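Local coordinates for protein lipolytic enzyme (Clostridium thermocellum, PDB 2VPT) that probably removes acetyl groups from xylan, as the catalytic GDSL/SGNH-type domain of a cellulosomal family 3 carbohydrate esterase, at residues A[30-35]-A[40-45]; A[47-52]-A[57-62]; A[100-105]-A[135-140]; A[106-111]-A[147-152]. All coordinates share one frame; numbering follows the deposited sequence. Where two conformers were deposited one is given.

Contact 1. Residues A[30-35]-A[40-45]. With CA (calcium ion), chain B.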
loop_
_atom_site.group_PDB
_atom_site.type_symbol
_atom_site.label_atom_id
_atom_site.label_comp_id
_atom_site.label_asym_id
_atom_site.label_seq_id
_atom_site.Cartn_x
_atom_site.Cartn_y
_atom_site.Cartn_z
ATOM N N GLU A 30 13.909 6.639 1.213
ATOM C CA GLU A 30 15.255 7.206 1.066
ATOM C C GLU A 30 15.210 8.721 0.899
ATOM O O GLU A 30 16.067 9.437 1.411
ATOM C CB GLU A 30 15.986 6.525 -0.082
ATOM C CG GLU A 30 17.405 7.009 -0.361
ATOM C CD GLU A 30 18.373 6.718 0.764
ATOM O OE1 GLU A 30 18.115 5.805 1.581
ATOM O OE2 GLU A 30 19.421 7.408 0.815
ATOM N N LEU A 31 14.220 9.246 0.179
ATOM C CA LEU A 31 14.199 10.681 -0.026
ATOM C C LEU A 31 13.944 11.418 1.286
ATOM O O LEU A 31 14.537 12.472 1.528
ATOM C CB LEU A 31 13.163 11.086 -1.082
ATOM C CG LEU A 31 13.139 12.568 -1.454
ATOM C CD1 LEU A 31 14.494 13.033 -1.987
ATOM C CD2 LEU A 31 12.059 12.813 -2.487
ATOM N N TYR A 32 13.086 10.869 2.149
ATOM C CA TYR A 32 12.852 11.485 3.453
ATOM C C TYR A 32 14.158 11.572 4.241
ATOM O O TYR A 32 14.419 12.600 4.883
ATOM C CB TYR A 32 11.796 10.701 4.244
ATOM C CG TYR A 32 11.324 11.423 5.480
ATOM C CD1 TYR A 32 10.370 12.419 5.401
ATOM C CD2 TYR A 32 11.879 11.147 6.723
ATOM C CE1 TYR A 32 9.950 13.113 6.508
ATOM C CE2 TYR A 32 11.463 11.826 7.837
ATOM C CZ TYR A 32 10.504 12.806 7.740
ATOM O OH TYR A 32 10.065 13.504 8.844
ATOM N N ARG A 33 14.956 10.518 4.172
ATOM C CA ARG A 33 16.282 10.511 4.813
ATOM C C ARG A 33 17.162 11.611 4.252
ATOM O O ARG A 33 17.746 12.393 5.004
ATOM C CB ARG A 33 16.998 9.179 4.608
ATOM C CG ARG A 33 16.391 8.012 5.359
ATOM C CD ARG A 33 17.271 6.794 5.346
ATOM N NE ARG A 33 18.473 6.994 6.162
ATOM C CZ ARG A 33 19.357 6.043 6.475
ATOM N NH1 ARG A 33 19.207 4.795 6.047
ATOM N NH2 ARG A 33 20.409 6.354 7.223
ATOM N N LEU A 34 17.266 11.674 2.922
ATOM C CA LEU A 34 18.191 12.624 2.308
ATOM C C LEU A 34 17.804 14.051 2.610
ATOM O O LEU A 34 18.666 14.880 2.896
ATOM C CB LEU A 34 18.256 12.414 0.789
ATOM C CG LEU A 34 18.811 11.091 0.271
ATOM C CD1 LEU A 34 18.555 10.894 -1.230
ATOM C CD2 LEU A 34 20.308 10.958 0.598
ATOM N N LEU A 35 16.519 14.360 2.545
ATOM C CA LEU A 35 16.048 15.711 2.783
ATOM C C LEU A 35 16.226 16.113 4.240
ATOM O O LEU A 35 16.605 17.250 4.532
ATOM C CB LEU A 35 14.592 15.881 2.353
ATOM C CG LEU A 35 14.323 15.763 0.855
ATOM C CD1 LEU A 35 12.813 15.826 0.628
ATOM C CD2 LEU A 35 15.052 16.834 0.058
ATOM N N LEU A 40 16.404 19.889 6.238
ATOM C CA LEU A 40 15.056 20.314 5.971
ATOM C C LEU A 40 14.082 19.608 6.896
ATOM O O LEU A 40 14.308 18.465 7.288
ATOM C CB LEU A 40 14.681 20.013 4.515
ATOM C CG LEU A 40 15.492 20.784 3.480
ATOM C CD1 LEU A 40 15.166 20.252 2.087
ATOM C CD2 LEU A 40 15.215 22.270 3.576
ATOM N N SER A 41 13.020 20.319 7.238
ATOM C CA SER A 41 11.878 19.778 7.964
ATOM C C SER A 41 10.766 19.462 6.968
ATOM O O SER A 41 10.135 20.362 6.439
ATOM C CB SER A 41 11.374 20.789 8.981
ATOM O OG SER A 41 10.283 20.266 9.697
ATOM N N ILE A 42 10.556 18.173 6.714
ATOM C CA ILE A 42 9.635 17.698 5.675
ATOM C C ILE A 42 8.426 17.025 6.303
ATOM O O ILE A 42 8.570 16.182 7.196
ATOM C CB ILE A 42 10.349 16.681 4.744
ATOM C CG1 ILE A 42 11.565 17.326 4.084
ATOM C CG2 ILE A 42 9.384 16.124 3.694
ATOM C CD1 ILE A 42 11.282 18.584 3.274
ATOM N N ASP A 43 7.250 17.399 5.827
ATOM C CA ASP A 43 6.004 16.715 6.138
ATOM C C ASP A 43 5.438 16.193 4.813
ATOM O O ASP A 43 4.939 16.956 3.991
ATOM C CB ASP A 43 5.031 17.690 6.807
ATOM C CG ASP A 43 3.752 17.041 7.283
ATOM O OD1 ASP A 43 3.620 15.792 7.224
ATOM O OD2 ASP A 43 2.854 17.804 7.714
ATOM N N PHE A 44 5.558 14.889 4.584
ATOM C CA PHE A 44 4.856 14.271 3.469
ATOM C C PHE A 44 3.382 14.268 3.813
ATOM O O PHE A 44 2.998 13.882 4.917
ATOM C CB PHE A 44 5.337 12.843 3.209
ATOM C CG PHE A 44 6.632 12.731 2.429
ATOM C CD1 PHE A 44 6.890 13.531 1.323
ATOM C CD2 PHE A 44 7.561 11.743 2.747
ATOM C CE1 PHE A 44 8.062 13.375 0.606
ATOM C CE2 PHE A 44 8.721 11.577 2.009
ATOM C CZ PHE A 44 8.981 12.398 0.946
ATOM N N VAL A 45 2.540 14.704 2.884
ATOM C CA VAL A 45 1.117 14.752 3.104
ATOM C C VAL A 45 0.327 13.977 2.053
ATOM O O VAL A 45 0.753 13.819 0.910
ATOM C CB VAL A 45 0.616 16.230 3.200
ATOM C CG1 VAL A 45 1.298 16.968 4.357
ATOM C CG2 VAL A 45 0.813 16.987 1.883
HETATM CA CA CA B . 3.035 13.518 7.165
HETATM O O HOH W 1 7.366 14.361 9.017
HETATM O O HOH W 2 3.266 13.031 9.421
HETATM O O HOH W 3 0.835 14.413 7.494
#

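Contact 2. Residues A[47-52]-A[57-62]. With CA (calcium ion), chain B.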
loop_
_atom_site.group_PDB
_atom_site.type_symbol
_atom_site.label_atom_id
_atom_site.label_comp_id
_atom_site.label_asym_id
_atom_site.label_seq_id
_atom_site.Cartn_x
_atom_site.Cartn_y
_atom_site.Cartn_z
ATOM N N SER A 47 -3.610 11.216 1.960
ATOM C CA SER A 47 -4.444 10.362 2.799
ATOM C C SER A 47 -3.995 8.904 2.820
ATOM O O SER A 47 -4.296 8.184 3.782
ATOM C CB SER A 47 -5.929 10.482 2.452
ATOM O OG SER A 47 -6.376 11.803 2.714
ATOM N N GLN A 48 -3.246 8.460 1.804
ATOM C CA GLN A 48 -2.717 7.088 1.820
ATOM C C GLN A 48 -1.654 7.004 2.899
ATOM O O GLN A 48 -1.073 8.020 3.271
ATOM C CB GLN A 48 -2.050 6.740 0.498
ATOM C CG GLN A 48 -2.935 6.871 -0.741
ATOM C CD GLN A 48 -3.812 5.689 -0.950
ATOM O OE1 GLN A 48 -4.785 5.484 -0.211
ATOM N NE2 GLN A 48 -3.481 4.884 -1.949
ATOM N N ARG A 49 -1.401 5.810 3.422
ATOM C CA ARG A 49 -0.299 5.637 4.373
ATOM C C ARG A 49 0.287 4.247 4.212
ATOM O O ARG A 49 -0.394 3.237 4.388
ATOM C CB ARG A 49 -0.743 5.938 5.816
ATOM C CG ARG A 49 0.378 5.877 6.869
ATOM C CD ARG A 49 0.342 6.977 7.988
ATOM N NE ARG A 49 -0.970 7.515 8.343
ATOM C CZ ARG A 49 -1.206 8.694 8.938
ATOM N NH1 ARG A 49 -0.225 9.536 9.249
ATOM N NH2 ARG A 49 -2.454 9.054 9.207
ATOM N N SER A 50 1.565 4.211 3.843
ATOM C CA SER A 50 2.267 2.959 3.651
ATOM C C SER A 50 3.762 3.180 3.690
ATOM O O SER A 50 4.245 4.262 3.357
ATOM C CB SER A 50 1.892 2.302 2.323
ATOM O OG SER A 50 2.337 3.027 1.189
ATOM N N GLY A 51 4.492 2.135 4.053
ATOM C CA GLY A 51 5.924 2.209 4.084
ATOM C C GLY A 51 6.507 1.247 5.086
ATOM O O GLY A 51 5.786 0.691 5.909
ATOM N N PRO A 52 7.834 1.093 5.068
ATOM C CA PRO A 52 8.505 0.280 6.073
ATOM C C PRO A 52 8.503 0.994 7.409
ATOM O O PRO A 52 8.298 2.196 7.477
ATOM C CB PRO A 52 9.924 0.195 5.538
ATOM C CG PRO A 52 10.121 1.461 4.779
ATOM C CD PRO A 52 8.784 1.733 4.135
ATOM N N ASP A 57 7.487 9.152 8.170
ATOM C CA ASP A 57 6.338 9.843 7.610
ATOM C C ASP A 57 5.886 9.105 6.352
ATOM O O ASP A 57 6.503 9.209 5.281
ATOM C CB ASP A 57 6.690 11.298 7.296
ATOM C CG ASP A 57 5.469 12.137 6.995
ATOM O OD1 ASP A 57 4.431 11.542 6.616
ATOM O OD2 ASP A 57 5.527 13.392 7.130
ATOM N N LYS A 58 4.813 8.335 6.519
ATOM C CA LYS A 58 4.367 7.372 5.518
ATOM C C LYS A 58 3.178 7.883 4.691
ATOM O O LYS A 58 2.598 7.127 3.894
ATOM C CB LYS A 58 3.992 6.058 6.210
ATOM C CG LYS A 58 5.153 5.393 6.952
ATOM C CD LYS A 58 4.667 4.235 7.868
ATOM C CE LYS A 58 5.743 3.723 8.861
ATOM N NZ LYS A 58 6.049 4.694 9.926
ATOM N N ASP A 59 2.826 9.157 4.846
ATOM C CA ASP A 59 1.680 9.719 4.133
ATOM C C ASP A 59 1.998 9.996 2.672
ATOM O O ASP A 59 3.100 10.423 2.339
ATOM C CB ASP A 59 1.233 11.019 4.788
ATOM C CG ASP A 59 0.986 10.861 6.269
ATOM O OD1 ASP A 59 0.297 9.900 6.678
ATOM O OD2 ASP A 59 1.505 11.703 7.033
ATOM N N HIS A 60 1.024 9.768 1.797
ATOM C CA HIS A 60 1.233 10.034 0.367
ATOM C C HIS A 60 -0.089 10.003 -0.398
ATOM O O HIS A 60 -1.139 9.702 0.169
ATOM C CB HIS A 60 2.215 9.032 -0.240
ATOM C CG HIS A 60 1.744 7.613 -0.221
ATOM N ND1 HIS A 60 0.945 7.077 -1.213
ATOM C CD2 HIS A 60 1.960 6.613 0.667
ATOM C CE1 HIS A 60 0.699 5.806 -0.935
ATOM N NE2 HIS A 60 1.308 5.498 0.202
ATOM N N GLU A 61 -0.021 10.317 -1.697
ATOM C CA GLU A 61 -1.169 10.163 -2.621
ATOM C C GLU A 61 -0.751 9.371 -3.862
ATOM O O GLU A 61 -1.042 9.754 -5.010
ATOM C CB GLU A 61 -1.778 11.504 -3.034
ATOM C CG GLU A 61 -2.620 12.189 -1.997
ATOM C CD GLU A 61 -3.898 11.494 -1.578
ATOM O OE1 GLU A 61 -4.362 10.453 -2.128
ATOM O OE2 GLU A 61 -4.435 11.967 -0.572
ATOM N N GLY A 62 -0.075 8.254 -3.621
ATOM C CA GLY A 62 0.228 7.269 -4.642
ATOM C C GLY A 62 -0.877 6.239 -4.694
ATOM O O GLY A 62 -1.275 5.696 -3.662
HETATM CA CA CA B . 3.035 13.518 7.165
HETATM O O HOH W 4 -6.542 13.349 0.389
HETATM O O HOH W 5 2.938 9.245 8.686
HETATM O O HOH W 2 3.266 13.031 9.421
HETATM O O HOH W 3 0.835 14.413 7.494
#

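Contact 3. Residues A[100-105]-A[135-140]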
loop_
_atom_site.group_PDB
_atom_site.type_symbol
_atom_site.label_atom_id
_atom_site.label_comp_id
_atom_site.label_asym_id
_atom_site.label_seq_id
_atom_site.Cartn_x
_atom_site.Cartn_y
_atom_site.Cartn_z
ATOM N N GLY A 100 -3.517 2.303 -23.616
ATOM C CA GLY A 100 -3.013 2.544 -24.989
ATOM C C GLY A 100 -3.090 3.998 -25.448
ATOM O O GLY A 100 -3.390 4.260 -26.610
ATOM N N ASN A 101 -2.798 4.941 -24.543
ATOM C CA ASN A 101 -2.953 6.413 -24.734
ATOM C C ASN A 101 -1.539 6.776 -24.222
ATOM O O ASN A 101 -1.341 6.859 -23.016
ATOM C CB ASN A 101 -4.156 6.828 -23.901
ATOM C CG ASN A 101 -4.507 8.253 -24.065
ATOM O OD1 ASN A 101 -4.288 8.839 -25.118
ATOM N ND2 ASN A 101 -5.066 8.841 -23.028
ATOM N N LEU A 102 -0.567 7.222 -25.013
ATOM C CA LEU A 102 0.214 8.485 -24.856
ATOM C C LEU A 102 -0.423 9.814 -24.452
ATOM O O LEU A 102 -0.647 10.667 -25.281
ATOM C CB LEU A 102 1.148 8.654 -26.074
ATOM C CG LEU A 102 2.604 9.077 -25.816
ATOM C CD1 LEU A 102 2.698 10.362 -25.039
ATOM C CD2 LEU A 102 3.361 7.943 -25.135
ATOM N N ASN A 103 -0.624 10.020 -23.140
ATOM C CA ASN A 103 -1.485 11.088 -22.691
ATOM C C ASN A 103 -0.773 12.397 -22.405
ATOM O O ASN A 103 -0.840 12.944 -21.300
ATOM C CB ASN A 103 -2.320 10.624 -21.497
ATOM C CG ASN A 103 -3.595 11.415 -21.326
ATOM O OD1 ASN A 103 -3.891 12.334 -22.105
ATOM N ND2 ASN A 103 -4.383 11.062 -20.303
ATOM N N ALA A 104 -0.123 12.915 -23.437
ATOM C CA ALA A 104 0.503 14.211 -23.381
ATOM C C ALA A 104 -0.500 15.300 -23.031
ATOM O O ALA A 104 -0.247 16.133 -22.167
ATOM C CB ALA A 104 1.183 14.504 -24.708
ATOM N N THR A 105 -1.655 15.305 -23.698
ATOM C CA THR A 105 -2.649 16.326 -23.421
ATOM C C THR A 105 -3.201 16.239 -21.992
ATOM O O THR A 105 -3.407 17.263 -21.325
ATOM C CB THR A 105 -3.819 16.278 -24.447
ATOM O OG1 THR A 105 -3.312 16.590 -25.749
ATOM C CG2 THR A 105 -4.882 17.270 -24.077
ATOM N N ILE A 135 7.856 2.452 -22.202
ATOM C CA ILE A 135 7.623 3.695 -21.474
ATOM C C ILE A 135 8.452 4.868 -22.028
ATOM O O ILE A 135 8.079 6.027 -21.863
ATOM C CB ILE A 135 7.884 3.510 -19.960
ATOM C CG1 ILE A 135 7.161 4.580 -19.147
ATOM C CG2 ILE A 135 9.380 3.602 -19.621
ATOM C CD1 ILE A 135 5.672 4.525 -19.184
ATOM N N LYS A 136 9.550 4.562 -22.720
ATOM C CA LYS A 136 10.400 5.613 -23.284
ATOM C C LYS A 136 9.623 6.528 -24.243
ATOM O O LYS A 136 9.914 7.712 -24.366
ATOM C CB LYS A 136 11.599 4.999 -24.009
ATOM C CG LYS A 136 12.578 4.238 -23.104
ATOM C CD LYS A 136 13.765 3.715 -23.912
ATOM C CE LYS A 136 14.715 2.908 -23.067
ATOM N NZ LYS A 136 15.787 2.279 -23.894
ATOM N N GLN A 137 8.607 5.983 -24.907
ATOM C CA GLN A 137 7.797 6.771 -25.816
ATOM C C GLN A 137 7.052 7.889 -25.094
ATOM O O GLN A 137 6.886 8.994 -25.608
ATOM C CB GLN A 137 6.786 5.880 -26.541
ATOM C CG GLN A 137 6.212 6.513 -27.791
ATOM C CD GLN A 137 5.197 5.646 -28.516
ATOM O OE1 GLN A 137 4.682 4.658 -27.987
ATOM N NE2 GLN A 137 4.894 6.034 -29.737
ATOM N N TYR A 138 6.581 7.584 -23.884
ATOM C CA TYR A 138 5.923 8.580 -23.040
ATOM C C TYR A 138 6.955 9.522 -22.404
ATOM O O TYR A 138 6.760 10.734 -22.385
ATOM C CB TYR A 138 5.085 7.885 -21.962
ATOM C CG TYR A 138 4.424 8.816 -20.984
ATOM C CD1 TYR A 138 3.642 9.866 -21.408
ATOM C CD2 TYR A 138 4.584 8.648 -19.619
ATOM C CE1 TYR A 138 3.040 10.716 -20.532
ATOM C CE2 TYR A 138 3.993 9.498 -18.733
ATOM C CZ TYR A 138 3.221 10.536 -19.177
ATOM O OH TYR A 138 2.610 11.421 -18.313
ATOM N N ASN A 139 8.063 8.973 -21.930
ATOM C CA ASN A 139 9.127 9.817 -21.362
ATOM C C ASN A 139 9.488 10.944 -22.330
ATOM O O ASN A 139 9.683 12.092 -21.919
ATOM C CB ASN A 139 10.388 9.004 -21.088
ATOM C CG ASN A 139 10.281 8.114 -19.873
ATOM O OD1 ASN A 139 9.337 8.201 -19.088
ATOM N ND2 ASN A 139 11.272 7.253 -19.706
ATOM N N ALA A 140 9.564 10.618 -23.625
ATOM C CA ALA A 140 9.988 11.587 -24.627
ATOM C C ALA A 140 9.173 12.862 -24.616
ATOM O O ALA A 140 9.707 13.934 -24.900
ATOM C CB ALA A 140 9.939 10.965 -26.020
#

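Contact 4. Residues A[106-111]-A[147-152]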
loop_
_atom_site.group_PDB
_atom_site.type_symbol
_atom_site.label_atom_id
_atom_site.label_comp_id
_atom_site.label_asym_id
_atom_site.label_seq_id
_atom_site.Cartn_x
_atom_site.Cartn_y
_atom_site.Cartn_z
ATOM N N GLY A 106 -3.425 15.019 -21.519
ATOM C CA GLY A 106 -3.895 14.812 -20.159
ATOM C C GLY A 106 -2.908 15.331 -19.122
ATOM O O GLY A 106 -3.314 15.982 -18.164
ATOM N N LEU A 107 -1.622 15.070 -19.339
ATOM C CA LEU A 107 -0.586 15.557 -18.413
ATOM C C LEU A 107 -0.554 17.089 -18.396
ATOM O O LEU A 107 -0.521 17.710 -17.339
ATOM C CB LEU A 107 0.776 14.982 -18.773
ATOM C CG LEU A 107 1.913 15.402 -17.836
ATOM C CD1 LEU A 107 1.657 14.885 -16.405
ATOM C CD2 LEU A 107 3.246 14.920 -18.394
ATOM N N SER A 108 -0.578 17.691 -19.586
ATOM C CA SER A 108 -0.555 19.141 -19.711
ATOM C C SER A 108 -1.734 19.751 -18.976
ATOM O O SER A 108 -1.591 20.717 -18.233
ATOM C CB SER A 108 -0.612 19.533 -21.196
ATOM O OG SER A 108 -0.511 20.946 -21.351
ATOM N N ASN A 109 -2.917 19.179 -19.191
ATOM C CA ASN A 109 -4.122 19.673 -18.544
ATOM C C ASN A 109 -4.103 19.482 -17.027
ATOM O O ASN A 109 -4.605 20.318 -16.289
ATOM C CB ASN A 109 -5.379 19.018 -19.143
ATOM C CG ASN A 109 -5.635 19.442 -20.566
ATOM O OD1 ASN A 109 -5.086 20.446 -21.042
ATOM N ND2 ASN A 109 -6.448 18.665 -21.267
ATOM N N LEU A 110 -3.549 18.357 -16.575
ATOM C CA LEU A 110 -3.429 18.108 -15.141
ATOM C C LEU A 110 -2.503 19.118 -14.462
ATOM O O LEU A 110 -2.813 19.589 -13.382
ATOM C CB LEU A 110 -2.963 16.666 -14.905
ATOM C CG LEU A 110 -2.674 16.285 -13.444
ATOM C CD1 LEU A 110 -3.894 16.523 -12.559
ATOM C CD2 LEU A 110 -2.260 14.827 -13.391
ATOM N N ILE A 111 -1.392 19.460 -15.102
ATOM C CA ILE A 111 -0.494 20.496 -14.581
ATOM C C ILE A 111 -1.252 21.813 -14.441
ATOM O O ILE A 111 -1.214 22.458 -13.403
ATOM C CB ILE A 111 0.757 20.668 -15.480
ATOM C CG1 ILE A 111 1.651 19.411 -15.391
ATOM C CG2 ILE A 111 1.544 21.942 -15.108
ATOM C CD1 ILE A 111 2.662 19.301 -16.512
ATOM N N GLN A 147 8.589 22.317 -20.033
ATOM C CA GLN A 147 9.312 23.527 -20.442
ATOM C C GLN A 147 8.388 24.636 -20.955
ATOM O O GLN A 147 8.609 25.805 -20.658
ATOM C CB GLN A 147 10.379 23.195 -21.470
ATOM C CG GLN A 147 11.376 24.336 -21.718
ATOM C CD GLN A 147 12.186 24.686 -20.481
ATOM O OE1 GLN A 147 12.873 23.834 -19.905
ATOM N NE2 GLN A 147 12.099 25.937 -20.059
ATOM N N GLN A 148 7.354 24.250 -21.700
ATOM C CA GLN A 148 6.306 25.168 -22.189
ATOM C C GLN A 148 5.649 25.947 -21.036
ATOM O O GLN A 148 5.464 27.156 -21.109
ATOM C CB GLN A 148 5.268 24.338 -22.970
ATOM C CG GLN A 148 4.225 25.046 -23.844
ATOM C CD GLN A 148 3.565 24.071 -24.841
ATOM O OE1 GLN A 148 4.093 22.984 -25.110
ATOM N NE2 GLN A 148 2.422 24.464 -25.397
ATOM N N LYS A 149 5.344 25.248 -19.940
ATOM C CA LYS A 149 4.664 25.857 -18.800
ATOM C C LYS A 149 5.640 26.737 -18.018
ATOM O O LYS A 149 5.287 27.822 -17.557
ATOM C CB LYS A 149 4.120 24.781 -17.853
ATOM C CG LYS A 149 3.330 23.651 -18.498
ATOM C CD LYS A 149 1.862 23.925 -18.543
ATOM C CE LYS A 149 1.122 22.754 -19.175
ATOM N NZ LYS A 149 -0.136 23.197 -19.798
ATOM N N ALA A 150 6.869 26.256 -17.864
ATOM C CA ALA A 150 7.911 27.005 -17.158
ATOM C C ALA A 150 8.239 28.316 -17.875
ATOM O O ALA A 150 8.391 29.360 -17.241
ATOM C CB ALA A 150 9.151 26.161 -17.018
ATOM N N ASN A 151 8.344 28.255 -19.198
ATOM C CA ASN A 151 8.608 29.460 -19.999
ATOM C C ASN A 151 7.517 30.521 -19.826
ATOM O O ASN A 151 7.783 31.723 -19.961
ATOM C CB ASN A 151 8.771 29.096 -21.481
ATOM C CG ASN A 151 10.053 28.308 -21.771
ATOM O OD1 ASN A 151 10.974 28.243 -20.953
ATOM N ND2 ASN A 151 10.117 27.714 -22.954
ATOM N N ALA A 152 6.292 30.086 -19.531
ATOM C CA ALA A 152 5.164 30.995 -19.278
ATOM C C ALA A 152 5.144 31.598 -17.868
ATOM O O ALA A 152 4.330 32.483 -17.579
ATOM C CB ALA A 152 3.854 30.288 -19.550
#

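Contact 1. Residues A[30-35]-A[40-45]
Y32 and L35 of helix 28-37 pack on I42, F44 and L40 in a buried, largely apolar contact of the helix with strand 41-44 and L40 just before it. The two segment axes come within 8.9 Å and run almost antiparallel, at 157°. Where the chain turns from helix to strand, L40 N donates to L35 O over 3.1 Å. Just beyond, the side chains of L35 and I42 cross at about a right angle, with L35 CB 3.8 Å from I42 CG1. The Y32 ring reaches the strand because its CG stands anti to the backbone N (chi1 -169°). Its edge, not its face, then meets the strand: Y32 CE1 lies 3.4 Å from I42 O, and Y32 CD1 lies 3.9 Å from F44 CE2. The two aromatic planes are inclined at 47°, neither stacked nor perpendicular. Water 1 accepts from Y32 OH and donates to I42 O, joining the phenol to the strand backbone. Strand 5-12, which precedes the helix, runs parallel to strand 41-44, so the three elements form a beta-alpha-beta crossover; I42 touches I8 and F44 touches P10 of that strand. Side chains alternate along the strand: F44 faces the helix, whereas D43 points away, to the calcium ion. F44 O binds the same calcium ion at 2.3 Å, alongside D43 OD1, two waters, and the carboxylates of D57 and D59.

Contact 2. Residues A[47-52]-A[57-62]
Q48 pairs with H60 and R49 with D59 in a short antiparallel beta hairpin, the first pair hydrogen-bonded (Q48 N to H60 O, 2.9 Å; H60 N to Q48 O, 3.1 Å) and the second non-hydrogen-bonded. S50 N carries the ladder on to K58 O. Strand 59-62 also lies parallel to strand 5-12, so the hairpin extends from the central sheet of this SGNH-type domain, and R49 makes backbone hydrogen bonds to the second subunit. On the face bearing Q48 and H60, Q48 CB sits over the imidazole, 3.5 Å from the ring centroid of H60, a CH-pi contact. That ring is gripped at both nitrogens: H60 NE2 donates to S50 OG over 2.9 Å, and H60 ND1 accepts from G62 N in the ring plane. S50 OG is also hydrogen-bonded to M24 O. The bend at chi2 (-82°) turns the Q48 amide to G62 O, which Q48 NE2 meets at 2.9 Å in a nearly straight bond (173°). On the other face, in one of two modelled R49 conformers, D59 OD1 comes over a face of the guanidinium, the flat groups 68° apart, and forms a salt bridge with R49 NH1. D59 OD2 binds the calcium ion at 2.4 Å.

Contact 3. Residues A[100-105]-A[135-140]
The turn that leads into helix 104-117 meets the short helix 136-139 through L102, which lies against the Q137-Y138 backbone. The contact is small, burying 180 Å² in all, and no hydrogen bond crosses it. L102 was modelled in two conformers, so the close fit of the one described here is uncertain. In it, L102 CD2 is 3.6 Å from Y138 CB and lies near the Q137 carbonyl carbon. L102 CD1 approaches the tyrosine at its edge and in the ring plane, 3.8 Å from Y138 CD1. With CG anti to the backbone N (chi1 177°), Y138 sets that edge of its ring beside the leucine methyl. This is a loop-to-helix junction on the helical layer of the SGNH-type fold, and the turn is shaped by the next residue. N103 is the centre of an inverse gamma turn, with a weak A104 N to L102 O bond of 3.0 Å, and it is also the N-cap of helix 104-117, its OD1 accepting from G106 N. Its ND2 is held by D95 OD1. The Y138 hydroxyl is hydrogen-bonded to I91 O, and its side chain touches I68 of helix 68-82. L102 touches V141 as well.

Contact 4. Residues A[106-111]-A[147-152]
Polar contact between these two helices comes from one side chain, K149, reaching across to S108. The ammonium group, K149 NZ, donates to S108 OG at 2.8 Å and, weakly, to S108 O at 3.3 Å, so hydroxyl and carbonyl of a single residue receive it together. The serine hydroxyl is brought to the lysine by a chi1 of -177°, with OG anti to the backbone N. The strongest polar partner of NZ lies just past the first segment: D112 OD1 forms a salt bridge with it, and the charge is thus held against helix 104-117. Apolar contact is supplied by the same lysine, whose chain bends at chi2 (-92°). K149 CD passes I111 CG2 at 4.0 Å, the aliphatic part crossing the isoleucine obliquely. Direct backbone contact is absent; the nearest CA atoms, those of I111 and K149, are 8.6 Å apart, and the segments bury 142 Å². Within helix 142-151, Q147 NE2 bonds to N151 OD1 at 2.7 Å, one turn on. In the alpha/beta layering of the SGNH-type fold, I145 extends the contact towards S108 and I111. I111 also packs on L123 and V125 of strand 122-126, while L110 meets I71, A72 and I75 of helix 68-82.

Overall arrangement
Contacts 1 and 2 are buried and lie on the opposite side of the chain's centre from the partly buried contacts 3 and 4; the closest approach between the pairs is about 10 Å, between nearest atoms of contacts 2 and 4. The first two reach one sheet and share the calcium ion with waters 2 and 3; F44 N lies 3.0 Å from D57 OD2. The last two share helix 104-117, its start and its body, and touch where Y138 OH comes 3.6 Å from L107 CD2. Chemistry follows place: apolar packing plus two calcium ligands in contact 1, a backbone ladder and two ligand aspartates in contact 2, one leucine in contact 3, and a lysine spanning two helices in contact 4.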